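Local coordinates for phage tail sheath protein (Desulfitobacterium hafniense, PDB 3HXL) that probably forms, as a tail sheath subunit of a phage or phage-like particle, part of the protein sleeve around the tail tube, at residues M50-A55 against A82-L87; R33-M38 against D199-A204. One frame throughout, in Å; residues are numbered along the deposited sequence.

Interaction 1. Residues M50-A55 against A82-L87; sequences MITIEA and AKTLLL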
HETATM    1  N   MSE A  50       9.956  -2.658  -6.430  1.00 23.84           N
HETATM    2  CA  MSE A  50       9.147  -1.886  -5.503  1.00 21.78           C
HETATM    3  C   MSE A  50       9.565  -0.422  -5.436  1.00 24.02           C
HETATM    4  O   MSE A  50      10.734  -0.098  -5.205  1.00 17.26           O
HETATM    5  CB  MSE A  50       9.204  -2.505  -4.110  1.00 24.60           C
HETATM    6  CG  MSE A  50       7.988  -2.161  -3.248  1.00 23.84           C
HETATM    7 SE   MSE A  50       6.314  -2.922  -3.888  1.00 32.40          SE
HETATM    8  CE  MSE A  50       6.563  -4.734  -3.321  1.00 14.90           C
ATOM      9  N   ILE A  51       8.585   0.450  -5.645  1.00 19.50           N
ATOM     10  CA  ILE A  51       8.783   1.892  -5.612  1.00 22.79           C
ATOM     11  C   ILE A  51       8.134   2.411  -4.340  1.00 21.19           C
ATOM     12  O   ILE A  51       6.984   2.091  -4.041  1.00 19.89           O
ATOM     13  CB  ILE A  51       8.113   2.556  -6.825  1.00 25.87           C
ATOM     14  CG1 ILE A  51       8.740   2.009  -8.110  1.00 23.65           C
ATOM     15  CG2 ILE A  51       8.263   4.076  -6.757  1.00 20.62           C
ATOM     16  CD1 ILE A  51       8.055   2.480  -9.375  1.00 20.16           C
ATOM     17  N   THR A  52       8.877   3.208  -3.587  1.00 18.18           N
ATOM     18  CA  THR A  52       8.366   3.749  -2.343  1.00 20.69           C
ATOM     19  C   THR A  52       8.011   5.215  -2.540  1.00 20.36           C
ATOM     20  O   THR A  52       8.832   6.005  -2.999  1.00 16.57           O
ATOM     21  CB  THR A  52       9.404   3.609  -1.218  1.00 18.76           C
ATOM     22  OG1 THR A  52       9.676   2.222  -0.999  1.00 20.86           O
ATOM     23  CG2 THR A  52       8.881   4.225   0.071  1.00 18.54           C
ATOM     24  N   ILE A  53       6.771   5.562  -2.218  1.00 20.73           N
ATOM     25  CA  ILE A  53       6.301   6.930  -2.359  1.00 19.77           C
ATOM     26  C   ILE A  53       5.679   7.387  -1.052  1.00 20.99           C
ATOM     27  O   ILE A  53       4.757   6.753  -0.536  1.00 21.36           O
ATOM     28  CB  ILE A  53       5.247   7.042  -3.474  1.00 18.36           C
ATOM     29  CG1 ILE A  53       5.842   6.541  -4.790  1.00 20.85           C
ATOM     30  CG2 ILE A  53       4.770   8.492  -3.599  1.00 22.85           C
ATOM     31  CD1 ILE A  53       4.879   6.532  -5.947  1.00 23.71           C
ATOM     32  N   GLU A  54       6.201   8.478  -0.504  1.00 20.45           N
ATOM     33  CA  GLU A  54       5.665   9.020   0.737  1.00 23.44           C
ATOM     34  C   GLU A  54       4.590  10.024   0.338  1.00 18.69           C
ATOM     35  O   GLU A  54       4.696  10.675  -0.701  1.00 21.87           O
ATOM     36  CB  GLU A  54       6.763   9.730   1.541  1.00 24.26           C
ATOM     37  CG  GLU A  54       8.017   8.908   1.837  1.00 26.68           C
ATOM     38  CD  GLU A  54       7.733   7.594   2.547  1.00 44.13           C
ATOM     39  OE1 GLU A  54       6.944   7.588   3.518  1.00 41.62           O
ATOM     40  OE2 GLU A  54       8.313   6.562   2.140  1.00 47.02           O
ATOM     41  N   ALA A  55       3.546  10.144   1.149  1.00 24.15           N
ATOM     42  CA  ALA A  55       2.482  11.089   0.841  1.00 18.33           C
ATOM     43  C   ALA A  55       3.116  12.465   0.654  1.00 19.20           C
ATOM     44  O   ALA A  55       4.004  12.850   1.413  1.00 24.76           O
ATOM     45  CB  ALA A  55       1.461  11.125   1.977  1.00 20.10           C
ATOM     46  N   ALA A  82      -3.112   6.935   3.447  1.00 18.61           N
ATOM     47  CA  ALA A  82      -1.877   6.230   3.789  1.00 17.18           C
ATOM     48  C   ALA A  82      -0.701   7.196   3.820  1.00 18.15           C
ATOM     49  O   ALA A  82      -0.721   8.231   3.158  1.00 17.92           O
ATOM     50  CB  ALA A  82      -1.614   5.122   2.776  1.00 18.60           C
ATOM     51  N   LYS A  83       0.323   6.858   4.591  1.00 16.21           N
ATOM     52  CA  LYS A  83       1.494   7.709   4.684  1.00 17.63           C
ATOM     53  C   LYS A  83       2.573   7.236   3.720  1.00 20.94           C
ATOM     54  O   LYS A  83       3.387   8.027   3.250  1.00 16.66           O
ATOM     55  CB  LYS A  83       2.014   7.708   6.121  1.00 19.33           C
ATOM     56  CG  LYS A  83       0.953   8.118   7.134  1.00 29.62           C
ATOM     57  CD  LYS A  83       0.410   9.510   6.833  1.00 38.34           C
ATOM     58  CE  LYS A  83      -0.755   9.875   7.743  1.00 40.15           C
ATOM     59  NZ  LYS A  83      -1.922   8.978   7.541  1.00 46.11           N
ATOM     60  N   THR A  84       2.572   5.943   3.418  1.00 18.06           N
ATOM     61  CA  THR A  84       3.555   5.389   2.501  1.00 19.19           C
ATOM     62  C   THR A  84       2.927   4.359   1.566  1.00 20.70           C
ATOM     63  O   THR A  84       2.127   3.520   1.988  1.00 17.73           O
ATOM     64  CB  THR A  84       4.714   4.712   3.264  1.00 24.55           C
ATOM     65  OG1 THR A  84       5.304   5.652   4.169  1.00 25.87           O
ATOM     66  CG2 THR A  84       5.775   4.228   2.293  1.00 22.65           C
ATOM     67  N   LEU A  85       3.292   4.440   0.291  1.00 16.06           N
ATOM     68  CA  LEU A  85       2.794   3.510  -0.705  1.00 16.61           C
ATOM     69  C   LEU A  85       3.943   2.715  -1.298  1.00 19.47           C
ATOM     70  O   LEU A  85       4.952   3.282  -1.720  1.00 16.44           O
ATOM     71  CB  LEU A  85       2.078   4.252  -1.840  1.00 17.41           C
ATOM     72  CG  LEU A  85       1.735   3.411  -3.084  1.00 12.27           C
ATOM     73  CD1 LEU A  85       0.699   2.360  -2.710  1.00 13.32           C
ATOM     74  CD2 LEU A  85       1.196   4.304  -4.200  1.00 15.18           C
ATOM     75  N   LEU A  86       3.794   1.396  -1.305  1.00 18.72           N
ATOM     76  CA  LEU A  86       4.789   0.528  -1.902  1.00 16.36           C
ATOM     77  C   LEU A  86       4.125   0.141  -3.223  1.00 19.26           C
ATOM     78  O   LEU A  86       3.191  -0.667  -3.259  1.00 18.22           O
ATOM     79  CB  LEU A  86       5.050  -0.696  -1.014  1.00 13.56           C
ATOM     80  CG  LEU A  86       5.564  -0.374   0.392  1.00 17.41           C
ATOM     81  CD1 LEU A  86       5.803  -1.673   1.158  1.00 16.42           C
ATOM     82  CD2 LEU A  86       6.848   0.444   0.322  1.00 15.25           C
ATOM     83  N   LEU A  87       4.600   0.764  -4.296  1.00 16.44           N
ATOM     84  CA  LEU A  87       4.073   0.566  -5.639  1.00 15.35           C
ATOM     85  C   LEU A  87       4.903  -0.393  -6.471  1.00 15.35           C
ATOM     86  O   LEU A  87       6.132  -0.325  -6.476  1.00 19.56           O
ATOM     87  CB  LEU A  87       3.998   1.919  -6.356  1.00 14.64           C
ATOM     88  CG  LEU A  87       3.575   1.943  -7.828  1.00 15.74           C
ATOM     89  CD1 LEU A  87       2.133   1.475  -7.973  1.00 12.77           C
ATOM     90  CD2 LEU A  87       3.732   3.367  -8.361  1.00 20.11           C
TER
HETATM   91  O   HOH W   1       5.386   9.145   4.855  1.00 37.16           O
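The Glu-54 carboxylate is the flat group that meets the opposing strand: its OE1 takes the hydroxyl hydrogen of Thr-84 OG1 at 2.6 Å, on the syn side and 27° out of the carboxylate plane. At its other oxygen, Glu-54 OE2 lies 3.5 Å from the methyl Thr-84 CG2. Glu-54 CG stands beside the backbone N (chi1 -54°) and a bend at chi2 turns CD toward Thr-84, the side chains side by side and pointing the same way. A water adds a second grip, donating to Glu-54 OE1 and to Lys-83 O.

The backbones form a regular antiparallel pair. Ile-51 and Leu-87 exchange two bonds, with Ile-51 N to Leu-87 O at 2.7 Å, and Ile-53 and Leu-85 repeat the pattern. Thr-52 with Leu-86 and Glu-54 with Thr-84 form the non-hydrogen-bonded pairs between and beyond them. Past the strand end, Ala-55 N reaches Lys-83 O at 3.0 Å from above the carbonyl plane.

Ile-53 CD1 lies 4.1 Å from Leu-87 CD2, the two side chains side by side, while on the threonine face Thr-52 CG2 meets Thr-84 CG2 at 3.8 Å. Selenomethionine Met-50 brings SE to 3.8 Å from Leu-86 CB, the two side chains crossing obliquely.

Both strands belong to the Gp18 domain III N-terminal region, with helices 60-63 and 73-78 and no strand between them. Helix 60-63 packs through Leu-63 against Ile-51, Ile-53 and Leu-87; helix 185-195 meets Met-50, and strand 35-40 flanks 84-89 in parallel on the side away from 51-54, giving 84-89 one antiparallel and one parallel neighbour.

Interaction 2. Residues R33-M38 against D199-A204; sequences RGIVSM and DFNTIA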
ATOM      1  N   ARG A  33       1.425   2.091  11.710  1.00 24.37           N
ATOM      2  CA  ARG A  33       0.852   1.520  10.504  1.00 24.16           C
ATOM      3  C   ARG A  33       1.093   2.530   9.388  1.00 24.17           C
ATOM      4  O   ARG A  33       2.190   3.080   9.268  1.00 22.88           O
ATOM      5  CB  ARG A  33      -0.651   1.295  10.728  1.00 18.71           C
ATOM      6  CG  ARG A  33      -0.971   0.352  11.883  1.00 18.04           C
ATOM      7  CD  ARG A  33      -2.460   0.386  12.252  1.00 16.94           C
ATOM      8  NE  ARG A  33      -3.318   0.138  11.093  1.00 19.60           N
ATOM      9  CZ  ARG A  33      -3.517  -1.057  10.549  1.00 20.42           C
ATOM     10  NH1 ARG A  33      -4.311  -1.178   9.492  1.00 23.58           N
ATOM     11  NH2 ARG A  33      -2.942  -2.134  11.072  1.00 16.35           N
ATOM     12  N   GLY A  34       0.071   2.773   8.577  1.00 16.80           N
ATOM     13  CA  GLY A  34       0.181   3.744   7.505  1.00 14.69           C
ATOM     14  C   GLY A  34       0.811   3.294   6.200  1.00 13.82           C
ATOM     15  O   GLY A  34       0.946   4.092   5.277  1.00 16.29           O
ATOM     16  N   ILE A  35       1.176   2.021   6.096  1.00 12.77           N
ATOM     17  CA  ILE A  35       1.814   1.547   4.876  1.00 14.46           C
ATOM     18  C   ILE A  35       0.908   0.689   4.000  1.00 12.94           C
ATOM     19  O   ILE A  35       0.448  -0.375   4.415  1.00 14.15           O
ATOM     20  CB  ILE A  35       3.089   0.747   5.210  1.00 16.64           C
ATOM     21  CG1 ILE A  35       4.022   1.603   6.062  1.00 22.07           C
ATOM     22  CG2 ILE A  35       3.779   0.310   3.932  1.00 13.57           C
ATOM     23  CD1 ILE A  35       5.240   0.865   6.573  1.00 33.71           C
ATOM     24  N   VAL A  36       0.659   1.165   2.786  1.00 14.25           N
ATOM     25  CA  VAL A  36      -0.182   0.447   1.831  1.00 16.16           C
ATOM     26  C   VAL A  36       0.676   0.033   0.631  1.00 15.34           C
ATOM     27  O   VAL A  36       1.677   0.679   0.333  1.00 14.81           O
ATOM     28  CB  VAL A  36      -1.367   1.338   1.340  1.00 17.47           C
ATOM     29  CG1 VAL A  36      -0.845   2.511   0.518  1.00 12.58           C
ATOM     30  CG2 VAL A  36      -2.348   0.509   0.516  1.00 14.42           C
ATOM     31  N   SER A  37       0.305  -1.061  -0.036  1.00 13.99           N
ATOM     32  CA  SER A  37       1.042  -1.521  -1.212  1.00 11.57           C
ATOM     33  C   SER A  37       0.053  -1.872  -2.309  1.00 14.80           C
ATOM     34  O   SER A  37      -1.038  -2.378  -2.042  1.00 17.37           O
ATOM     35  CB  SER A  37       1.897  -2.749  -0.904  1.00 17.43           C
ATOM     36  OG  SER A  37       2.566  -3.169  -2.089  1.00 16.60           O
HETATM   37  N   MSE A  38       0.440  -1.621  -3.548  1.00 15.69           N
HETATM   38  CA  MSE A  38      -0.463  -1.875  -4.652  1.00 19.96           C
HETATM   39  C   MSE A  38       0.244  -2.240  -5.948  1.00 23.79           C
HETATM   40  O   MSE A  38       1.227  -1.613  -6.333  1.00 20.03           O
HETATM   41  CB  MSE A  38      -1.330  -0.627  -4.843  1.00 19.49           C
HETATM   42  CG  MSE A  38      -2.356  -0.652  -5.955  1.00 22.06           C
HETATM   43 SE   MSE A  38      -3.580   0.873  -5.763  1.00 32.27          SE
HETATM   44  CE  MSE A  38      -2.211   2.282  -5.751  1.00 19.67           C
ATOM     45  N   ASP A 199       7.771  -4.421   4.970  1.00 25.94           N
ATOM     46  CA  ASP A 199       6.862  -4.312   6.092  1.00 23.12           C
ATOM     47  C   ASP A 199       5.750  -3.420   5.557  1.00 18.54           C
ATOM     48  O   ASP A 199       6.017  -2.368   4.971  1.00 18.71           O
ATOM     49  CB  ASP A 199       7.547  -3.689   7.308  1.00 36.32           C
ATOM     50  CG  ASP A 199       8.421  -4.692   8.051  1.00 50.17           C
ATOM     51  OD1 ASP A 199       7.943  -5.826   8.295  1.00 49.71           O
ATOM     52  OD2 ASP A 199       9.571  -4.349   8.396  1.00 50.70           O
ATOM     53  N   PHE A 200       4.510  -3.873   5.719  1.00 16.90           N
ATOM     54  CA  PHE A 200       3.343  -3.136   5.249  1.00 14.95           C
ATOM     55  C   PHE A 200       2.114  -3.555   6.049  1.00 13.53           C
ATOM     56  O   PHE A 200       2.170  -4.504   6.830  1.00 13.84           O
ATOM     57  CB  PHE A 200       3.125  -3.381   3.748  1.00 15.75           C
ATOM     58  CG  PHE A 200       2.752  -4.800   3.401  1.00 18.18           C
ATOM     59  CD1 PHE A 200       1.416  -5.172   3.259  1.00 14.41           C
ATOM     60  CD2 PHE A 200       3.737  -5.765   3.225  1.00 18.05           C
ATOM     61  CE1 PHE A 200       1.066  -6.495   2.946  1.00 16.90           C
ATOM     62  CE2 PHE A 200       3.398  -7.084   2.914  1.00 18.34           C
ATOM     63  CZ  PHE A 200       2.059  -7.446   2.775  1.00 15.29           C
ATOM     64  N   ASN A 201       1.009  -2.844   5.864  1.00 12.96           N
ATOM     65  CA  ASN A 201      -0.209  -3.144   6.600  1.00 12.77           C
ATOM     66  C   ASN A 201      -1.304  -3.672   5.700  1.00 11.19           C
ATOM     67  O   ASN A 201      -1.962  -4.657   6.022  1.00 16.62           O
ATOM     68  CB  ASN A 201      -0.728  -1.880   7.302  1.00 13.21           C
ATOM     69  CG  ASN A 201       0.268  -1.316   8.280  1.00 15.06           C
ATOM     70  OD1 ASN A 201       0.553  -1.924   9.308  1.00 21.81           O
ATOM     71  ND2 ASN A 201       0.816  -0.157   7.961  1.00 10.65           N
ATOM     72  N   THR A 202      -1.490  -3.013   4.567  1.00 14.10           N
ATOM     73  CA  THR A 202      -2.549  -3.401   3.655  1.00 18.04           C
ATOM     74  C   THR A 202      -2.152  -3.424   2.189  1.00 14.98           C
ATOM     75  O   THR A 202      -1.245  -2.708   1.755  1.00 19.89           O
ATOM     76  CB  THR A 202      -3.734  -2.446   3.791  1.00 21.61           C
ATOM     77  OG1 THR A 202      -3.393  -1.191   3.193  1.00 26.09           O
ATOM     78  CG2 THR A 202      -4.058  -2.215   5.258  1.00 15.76           C
ATOM     79  N   ILE A 203      -2.856  -4.251   1.426  1.00 14.46           N
ATOM     80  CA  ILE A 203      -2.624  -4.363  -0.006  1.00 15.48           C
ATOM     81  C   ILE A 203      -3.941  -4.112  -0.729  1.00 16.78           C
ATOM     82  O   ILE A 203      -4.993  -4.550  -0.274  1.00 16.12           O
ATOM     83  CB  ILE A 203      -2.138  -5.772  -0.399  1.00 21.10           C
ATOM     84  CG1 ILE A 203      -0.687  -5.973   0.045  1.00 19.67           C
ATOM     85  CG2 ILE A 203      -2.289  -5.962  -1.902  1.00 19.22           C
ATOM     86  CD1 ILE A 203      -0.210  -7.421  -0.059  1.00 20.84           C
ATOM     87  N   ALA A 204      -3.886  -3.394  -1.844  1.00 19.66           N
ATOM     88  CA  ALA A 204      -5.082  -3.146  -2.628  1.00 16.98           C
ATOM     89  C   ALA A 204      -4.925  -3.885  -3.945  1.00 18.22           C
ATOM     90  O   ALA A 204      -3.843  -3.884  -4.538  1.00 15.80           O
ATOM     91  CB  ALA A 204      -5.258  -1.647  -2.895  1.00 16.79           C
TER
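Backbone hydrogen bonds join Ile-35 and Ser-37 to segment 199-204. Ile-35 O accepts twice, from Asn-201 N at 2.9 Å and from Thr-202 N at 3.3 Å, the first tilted 23° from the carbonyl plane and the second within it. Ser-37 N then donates to Thr-202 O, and Ser-37 O receives Ala-204 N at 3.0 Å nearly along the C=O axis. The bonds of Ser-37 straddle Ile-203, as expected of parallel strands, with Val-36 opposite Thr-202 and Ser-37 opposite Ile-203. This pairing, central to the mixed sheet, joins a strand of the Gp18 domain III N-terminal region to one of the subtilisin-like region, far apart in sequence.

Van der Waals contacts fill in the sides. Val-36 CG2, anti to its backbone N, lies 3.3 Å from Thr-202 OG1, whose hydrogen bond is to Ala-271 O of helix 263-276. Ile-35 CG2 rests 3.8 Å from Phe-200 CB, and selenomethionine Met-38 SE lies 4.2 Å from Ala-204 CB.

Among polar side chains, Asn-201 CB lies 4.0 Å above one face of the Arg-33 guanidinium, offset toward the rim; Arg-33 NE and NH1 hydrogen-bond to Ala-277 O and Thr-274 O respectively.

Strand 35-40 of interaction 2 and strand 84-89 of interaction 1 are parallel neighbours in one mixed sheet, and the contact centres lie about 9 Å apart. Across the sheet the order is 51-54, 84-89, 35-40, 202-204. Along the chain, interaction 1 is nested inside the long loop closed by interaction 2. The two meet directly where Leu-86 N probably bonds to Val-36 O at 2.8 Å, and where Ala-82 CB packs on Val-36 CG1. The example illustrates how a sheet can be assembled from distant sequence: an antiparallel pair close in sequence, with 51-54 outermost within the chain, is joined through strand 35-40 to strand 202-204 of the subtilisin-like region.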